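Long-range contacts in type III Pentaketide Synthase (Neurospora crassa, PDB 3EUO), which probably catalyses polyketide formation as a type III pentaketide synthase, an acyltransferase of the chalcone and stilbene synthase family: residues Val171-Val176 against Cys204-Ile209; Ala294-Gly299 against Ser332-Ser337. All coordinates share one frame; numbering follows the deposited sequence.

Contact 1. Residues Val171-Val176 against Cys204-Ile209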
ATOM      1  N   VAL A 171     -11.054  -6.639   5.941  1.00 11.57           N
ATOM      2  CA  VAL A 171      -9.599  -6.834   5.961  1.00 11.30           C
ATOM      3  C   VAL A 171      -9.256  -8.030   5.079  1.00 11.32           C
ATOM      4  O   VAL A 171      -9.685  -9.148   5.356  1.00 11.63           O
ATOM      5  CB  VAL A 171      -9.056  -7.079   7.382  1.00 11.46           C
ATOM      6  CG1 VAL A 171      -7.532  -6.876   7.410  1.00 10.15           C
ATOM      7  CG2 VAL A 171      -9.733  -6.154   8.397  1.00 11.27           C
ATOM      8  N   LEU A 172      -8.468  -7.798   4.034  1.00 11.28           N
ATOM      9  CA  LEU A 172      -8.332  -8.785   2.964  1.00 11.08           C
ATOM     10  C   LEU A 172      -6.881  -9.038   2.558  1.00 10.98           C
ATOM     11  O   LEU A 172      -6.115  -8.098   2.382  1.00 11.14           O
ATOM     12  CB  LEU A 172      -9.150  -8.338   1.736  1.00 11.11           C
ATOM     13  CG  LEU A 172      -9.065  -9.156   0.432  1.00 11.63           C
ATOM     14  CD1 LEU A 172      -9.721 -10.524   0.591  1.00 11.74           C
ATOM     15  CD2 LEU A 172      -9.684  -8.385  -0.743  1.00 11.20           C
ATOM     16  N   ALA A 173      -6.526 -10.311   2.401  1.00 10.87           N
ATOM     17  CA  ALA A 173      -5.220 -10.687   1.849  1.00 10.78           C
ATOM     18  C   ALA A 173      -5.404 -11.624   0.669  1.00 11.43           C
ATOM     19  O   ALA A 173      -6.184 -12.580   0.738  1.00 11.61           O
ATOM     20  CB  ALA A 173      -4.356 -11.338   2.908  1.00 11.34           C
ATOM     21  N   LEU A 174      -4.704 -11.333  -0.420  1.00 11.01           N
ATOM     22  CA  LEU A 174      -4.706 -12.210  -1.582  1.00 10.80           C
ATOM     23  C   LEU A 174      -3.281 -12.363  -2.085  1.00 10.95           C
ATOM     24  O   LEU A 174      -2.585 -11.370  -2.315  1.00 10.65           O
ATOM     25  CB  LEU A 174      -5.621 -11.641  -2.675  1.00 10.62           C
ATOM     26  CG  LEU A 174      -5.523 -12.207  -4.099  1.00 10.79           C
ATOM     27  CD1 LEU A 174      -5.931 -13.685  -4.172  1.00 11.48           C
ATOM     28  CD2 LEU A 174      -6.375 -11.374  -5.048  1.00 10.76           C
ATOM     29  N   GLU A 175      -2.851 -13.610  -2.267  1.00 11.13           N
ATOM     30  CA  GLU A 175      -1.523 -13.877  -2.810  1.00 11.23           C
ATOM     31  C   GLU A 175      -1.610 -14.966  -3.862  1.00 11.28           C
ATOM     32  O   GLU A 175      -2.275 -15.980  -3.656  1.00 11.13           O
ATOM     33  CB  GLU A 175      -0.522 -14.282  -1.716  1.00 11.15           C
ATOM     34  CG  GLU A 175      -0.388 -13.286  -0.554  1.00 12.52           C
ATOM     35  CD  GLU A 175       0.358 -11.999  -0.900  1.00 13.71           C
ATOM     36  OE1 GLU A 175       0.748 -11.778  -2.072  1.00 12.37           O
ATOM     37  OE2 GLU A 175       0.555 -11.186   0.031  1.00 12.50           O
ATOM     38  N   VAL A 176      -0.986 -14.708  -5.004  1.00 11.10           N
ATOM     39  CA  VAL A 176      -0.808 -15.717  -6.050  1.00 11.59           C
ATOM     40  C   VAL A 176       0.694 -15.807  -6.309  1.00 11.82           C
ATOM     41  O   VAL A 176       1.264 -14.990  -7.041  1.00 12.47           O
ATOM     42  CB  VAL A 176      -1.566 -15.366  -7.353  1.00 11.50           C
ATOM     43  CG1 VAL A 176      -1.343 -16.451  -8.417  1.00 12.73           C
ATOM     44  CG2 VAL A 176      -3.067 -15.188  -7.080  1.00 11.77           C
ATOM     45  N   CYS A 204      -3.742 -18.221  -2.097  1.00 13.65           N
ATOM     46  CA  CYS A 204      -4.898 -18.170  -1.206  1.00 13.42           C
ATOM     47  C   CYS A 204      -5.443 -16.760  -1.103  1.00 13.39           C
ATOM     48  O   CYS A 204      -4.718 -15.788  -1.310  1.00 13.23           O
ATOM     49  CB  CYS A 204      -4.512 -18.637   0.204  1.00 13.73           C
ATOM     50  SG  CYS A 204      -5.900 -18.799   1.371  1.00 15.67           S
ATOM     51  N   ALA A 205      -6.724 -16.654  -0.764  1.00 12.98           N
ATOM     52  CA  ALA A 205      -7.263 -15.375  -0.305  1.00 12.63           C
ATOM     53  C   ALA A 205      -7.994 -15.617   0.992  1.00 12.92           C
ATOM     54  O   ALA A 205      -8.621 -16.656   1.173  1.00 13.10           O
ATOM     55  CB  ALA A 205      -8.188 -14.760  -1.337  1.00 12.90           C
ATOM     56  N   SER A 206      -7.896 -14.660   1.907  1.00 12.87           N
ATOM     57  CA  SER A 206      -8.579 -14.770   3.182  1.00 13.24           C
ATOM     58  C   SER A 206      -8.990 -13.390   3.643  1.00 12.97           C
ATOM     59  O   SER A 206      -8.347 -12.400   3.303  1.00 12.34           O
ATOM     60  CB  SER A 206      -7.681 -15.426   4.220  1.00 13.00           C
ATOM     61  OG  SER A 206      -6.492 -14.686   4.395  1.00 13.83           O
ATOM     62  N   ALA A 207     -10.072 -13.330   4.412  1.00 13.22           N
ATOM     63  CA  ALA A 207     -10.615 -12.051   4.853  1.00 13.03           C
ATOM     64  C   ALA A 207     -11.229 -12.157   6.233  1.00 13.34           C
ATOM     65  O   ALA A 207     -11.682 -13.228   6.642  1.00 13.37           O
ATOM     66  CB  ALA A 207     -11.651 -11.544   3.850  1.00 13.37           C
ATOM     67  N   VAL A 208     -11.204 -11.041   6.957  1.00 13.56           N
ATOM     68  CA  VAL A 208     -11.970 -10.898   8.188  1.00 13.35           C
ATOM     69  C   VAL A 208     -12.740  -9.583   8.156  1.00 13.61           C
ATOM     70  O   VAL A 208     -12.380  -8.650   7.432  1.00 13.08           O
ATOM     71  CB  VAL A 208     -11.103 -10.978   9.485  1.00 13.54           C
ATOM     72  CG1 VAL A 208     -10.321 -12.301   9.543  1.00 13.00           C
ATOM     73  CG2 VAL A 208     -10.160  -9.778   9.611  1.00 13.36           C
ATOM     74  N   ILE A 209     -13.820  -9.528   8.929  1.00 13.59           N
ATOM     75  CA  ILE A 209     -14.489  -8.272   9.206  1.00 13.85           C
ATOM     76  C   ILE A 209     -14.079  -7.832  10.599  1.00 13.88           C
ATOM     77  O   ILE A 209     -14.238  -8.595  11.558  1.00 14.14           O
ATOM     78  CB  ILE A 209     -16.027  -8.405   9.161  1.00 13.92           C
ATOM     79  CG1 ILE A 209     -16.481  -8.924   7.783  1.00 14.37           C
ATOM     80  CG2 ILE A 209     -16.668  -7.072   9.549  1.00 14.38           C
ATOM     81  CD1 ILE A 209     -16.078  -8.017   6.599  1.00 14.30           C
TER
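Two neighbouring antiparallel strands, inside the sheet of the N-terminal half of this thiolase-like fold, between strands 105-109 and 4-11, make up this contact. Strand 171-175 and strand 204-209 run at 174° to each other, and backbone hydrogen bonds form a complete ladder from Val171-Val208 through Ala173-Ser206 to Glu175-Cys204. The rungs donated by 171-176 are the straighter ones: Ala173 N meets Ser206 O at 2.9 Å, the N-H...O angle is nearly straight (176°), and the donor lies nearly along the Ser206 C=O axis. The return bonds are more bent, as in Cys204 N to Glu175 O, 3.1 Å. Val171 O accepts from Val208 N and also takes a CA-H...O contact, 3.1 Å, from Ala207 CA.

Small and large side chains are matched across the non-hydrogen-bonded pairs. Leu172 and Leu174 hold CG anti to the backbone N, so that each CD1 leans over an alanine methyl: Leu172 CD1 lies 3.9 Å from Ala207 CB, and Leu174 CD1 lies 3.8 Å from Ala205 CB. A methyl fits because the leucine CD1 already fills the space beside it; helix 70-96 covers Leu172, Leu174 and Ala205. On the other face Val171 and Val208 stand side by side, Val171 CB 3.7 Å from Val208 CG2, against Phe336 of helix 334-342.

Buried polar groups share that second face. Ser206 OG bonds to Ala333 O. The chain of Glu175 turns away from the neighbouring strand (chi1 -55°), and its OE1 is gripped by Thr110 OG1, Thr112 OG1 and Cys111 N, while OE2 pairs with Ser332 OG.

Alternate backbone groups are thus paired here, the others by the flanking strands, and the partners around the buried carboxylate are consistent with a charged Glu175.

Contact 2. Residues Ala294-Gly299 against Ser332-Ser337; sequences AMHPGG and SATIFS
Van der Waals packing carries this contact, in which the end of strand 292-295 and the turn after it meet helix 334-342. Ile335 extends its CG1 anti to the backbone N (chi1 -168°) and brings the CD1 methyl against the strand: it presses on the carbonyl oxygen, 3.3 Å from Ala294 O, and approaches the methyl more loosely, 4.2 Å from Ala294 CB. A small alanine suits this place, since it lets the isoleucine tip come close to the backbone. Further along, the methyl of Thr334 meets the proline ring tip to tip, Thr334 CG2 lying 3.6 Å from Pro297 CD. Met295 points away from this helix, onto helix 300-310.

The imidazole comes edge-on. His296 has CG anti to the backbone N (chi1 175°), and chi2 of -113° turns the ring edge to Thr334, the two side chains crossing at about a right angle. Thr334 CB lies in the ring plane at that edge, 3.4 Å from His296 CD2. Threonine suits the spot because its branches divide the work: CG2 packs on Pro297, while OG1 bonds to Ser331 O.

Polar bonds lie around the interface. His296 NE2 has a weak hydrogen bond to Asn329 OD1. Pro297 centres an inverse gamma turn, closed by a weak bond of 2.9 Å from Gly298 N to His296 O; Gly299 then takes the N-cap position of helix 300-310.

Chalcone synthase relatives use a Cys-His-Asn triad, and His296 beside Asn329 is consistent with two of its members; Cys143, found here as the sulfinic acid, would be the third. In chemical terms, Thr334 CB abuts one ring edge, and the weak bond, which helps to set the ring's orientation, would be consistent with NE2 donating a proton to Asn329 OD1.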
ATOM      1  N   ALA A 294      -1.697 -18.743  17.093  1.00 16.45           N
ATOM      2  CA  ALA A 294      -1.954 -18.677  15.667  1.00 16.08           C
ATOM      3  C   ALA A 294      -0.691 -18.108  15.015  1.00 16.13           C
ATOM      4  O   ALA A 294      -0.566 -16.892  14.835  1.00 15.59           O
ATOM      5  CB  ALA A 294      -3.162 -17.780  15.389  1.00 16.44           C
ATOM      6  N   MET A 295       0.256 -18.988  14.696  1.00 16.07           N
ATOM      7  CA  MET A 295       1.508 -18.573  14.068  1.00 16.34           C
ATOM      8  C   MET A 295       1.398 -18.631  12.553  1.00 16.22           C
ATOM      9  O   MET A 295       0.818 -19.573  12.013  1.00 16.23           O
ATOM     10  CB  MET A 295       2.652 -19.492  14.512  1.00 16.83           C
ATOM     11  CG  MET A 295       4.023 -19.126  13.943  1.00 19.09           C
ATOM     12  SD  MET A 295       4.773 -17.689  14.745  1.00 26.15           S
ATOM     13  CE  MET A 295       4.438 -18.124  16.456  1.00 18.47           C
ATOM     14  N   HIS A 296       1.958 -17.638  11.866  1.00 15.89           N
ATOM     15  CA  HIS A 296       2.112 -17.746  10.424  1.00 16.38           C
ATOM     16  C   HIS A 296       3.232 -18.748  10.156  1.00 16.32           C
ATOM     17  O   HIS A 296       4.368 -18.542  10.601  1.00 16.21           O
ATOM     18  CB  HIS A 296       2.454 -16.408   9.766  1.00 16.39           C
ATOM     19  CG  HIS A 296       2.734 -16.533   8.301  1.00 17.87           C
ATOM     20  ND1 HIS A 296       3.981 -16.318   7.752  1.00 19.68           N
ATOM     21  CD2 HIS A 296       1.933 -16.910   7.278  1.00 17.48           C
ATOM     22  CE1 HIS A 296       3.928 -16.533   6.449  1.00 18.06           C
ATOM     23  NE2 HIS A 296       2.695 -16.887   6.136  1.00 19.53           N
ATOM     24  N   PRO A 297       2.916 -19.839   9.439  1.00 16.78           N
ATOM     25  CA  PRO A 297       3.910 -20.884   9.225  1.00 17.16           C
ATOM     26  C   PRO A 297       4.803 -20.563   8.025  1.00 17.83           C
ATOM     27  O   PRO A 297       4.646 -21.157   6.951  1.00 17.63           O
ATOM     28  CB  PRO A 297       3.052 -22.120   8.978  1.00 16.98           C
ATOM     29  CG  PRO A 297       1.807 -21.584   8.302  1.00 17.31           C
ATOM     30  CD  PRO A 297       1.622 -20.162   8.803  1.00 16.71           C
ATOM     31  N   GLY A 298       5.718 -19.613   8.220  1.00 18.27           N
ATOM     32  CA  GLY A 298       6.616 -19.151   7.158  1.00 19.60           C
ATOM     33  C   GLY A 298       7.505 -20.260   6.624  1.00 20.23           C
ATOM     34  O   GLY A 298       7.846 -20.273   5.440  1.00 20.88           O
ATOM     35  N   GLY A 299       7.867 -21.184   7.512  1.00 20.62           N
ATOM     36  CA  GLY A 299       8.626 -22.399   7.190  1.00 21.48           C
ATOM     37  C   GLY A 299       8.542 -23.330   8.391  1.00 21.73           C
ATOM     38  O   GLY A 299       8.159 -22.899   9.483  1.00 21.88           O
ATOM     39  N   SER A 332       0.790 -13.463   2.959  1.00 12.66           N
ATOM     40  CA  SER A 332      -0.086 -12.670   3.832  1.00 12.82           C
ATOM     41  C   SER A 332      -1.476 -13.275   4.080  1.00 12.69           C
ATOM     42  O   SER A 332      -2.138 -12.917   5.056  1.00 12.65           O
ATOM     43  CB  SER A 332      -0.254 -11.246   3.283  1.00 13.17           C
ATOM     44  OG  SER A 332      -1.048 -11.253   2.108  1.00 13.78           O
ATOM     45  N   ALA A 333      -1.910 -14.173   3.193  1.00 12.40           N
ATOM     46  CA  ALA A 333      -3.251 -14.772   3.285  1.00 12.64           C
ATOM     47  C   ALA A 333      -3.349 -15.915   4.302  1.00 12.86           C
ATOM     48  O   ALA A 333      -4.452 -16.335   4.668  1.00 12.45           O
ATOM     49  CB  ALA A 333      -3.720 -15.242   1.904  1.00 12.84           C
ATOM     50  N   THR A 334      -2.207 -16.413   4.768  1.00 12.96           N
ATOM     51  CA  THR A 334      -2.212 -17.617   5.596  1.00 13.73           C
ATOM     52  C   THR A 334      -2.756 -17.377   7.000  1.00 13.41           C
ATOM     53  O   THR A 334      -3.443 -18.241   7.553  1.00 13.34           O
ATOM     54  CB  THR A 334      -0.814 -18.256   5.719  1.00 14.14           C
ATOM     55  OG1 THR A 334      -0.194 -18.302   4.431  1.00 15.26           O
ATOM     56  CG2 THR A 334      -0.925 -19.677   6.268  1.00 14.93           C
ATOM     57  N   ILE A 335      -2.443 -16.221   7.578  1.00 13.36           N
ATOM     58  CA  ILE A 335      -2.785 -15.990   8.981  1.00 13.10           C
ATOM     59  C   ILE A 335      -4.291 -16.007   9.236  1.00 13.05           C
ATOM     60  O   ILE A 335      -4.731 -16.585  10.234  1.00 12.78           O
ATOM     61  CB  ILE A 335      -2.080 -14.745   9.614  1.00 13.37           C
ATOM     62  CG1 ILE A 335      -2.244 -14.728  11.144  1.00 13.90           C
ATOM     63  CG2 ILE A 335      -2.590 -13.439   9.010  1.00 12.63           C
ATOM     64  CD1 ILE A 335      -1.776 -16.002  11.850  1.00 13.86           C
ATOM     65  N   PHE A 336      -5.081 -15.401   8.346  1.00 13.17           N
ATOM     66  CA  PHE A 336      -6.539 -15.430   8.537  1.00 13.21           C
ATOM     67  C   PHE A 336      -7.079 -16.840   8.307  1.00 13.44           C
ATOM     68  O   PHE A 336      -8.076 -17.239   8.918  1.00 13.51           O
ATOM     69  CB  PHE A 336      -7.274 -14.411   7.647  1.00 13.62           C
ATOM     70  CG  PHE A 336      -6.922 -12.956   7.923  1.00 12.84           C
ATOM     71  CD1 PHE A 336      -6.391 -12.551   9.142  1.00 14.68           C
ATOM     72  CD2 PHE A 336      -7.173 -11.984   6.947  1.00 13.79           C
ATOM     73  CE1 PHE A 336      -6.073 -11.207   9.382  1.00 14.32           C
ATOM     74  CE2 PHE A 336      -6.870 -10.646   7.176  1.00 14.27           C
ATOM     75  CZ  PHE A 336      -6.320 -10.252   8.395  1.00 14.68           C
ATOM     76  N   SER A 337      -6.410 -17.588   7.431  1.00 13.58           N
ATOM     77  CA  SER A 337      -6.728 -18.990   7.195  1.00 13.86           C
ATOM     78  C   SER A 337      -6.506 -19.813   8.465  1.00 13.87           C
ATOM     79  O   SER A 337      -7.347 -20.641   8.825  1.00 13.36           O
ATOM     80  CB  SER A 337      -5.895 -19.541   6.035  1.00 14.51           C
ATOM     81  OG  SER A 337      -6.282 -20.861   5.718  1.00 16.15           O
TER

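In the fold
Both contacts are buried, but they belong to different layers, their centres about 11 Å apart. Contact 1 joins strands inside the sheet of the N-terminal half and rests on regular backbone hydrogen bonding; contact 2, at the sheet of the C-terminal half, sets a strand end and its following turn against a helix, with side-chain packing in place of a ladder. Helix 334-342 lies between the two sheets as part of a buried middle layer. The segment 332-337, the start of that helix with the residues before it, ties the two: polar links from Ser332 and Ala333 reach contact 1, whereas Thr334 and the tip of Ile335 touch 294-299, which carries the probable active-site histidine.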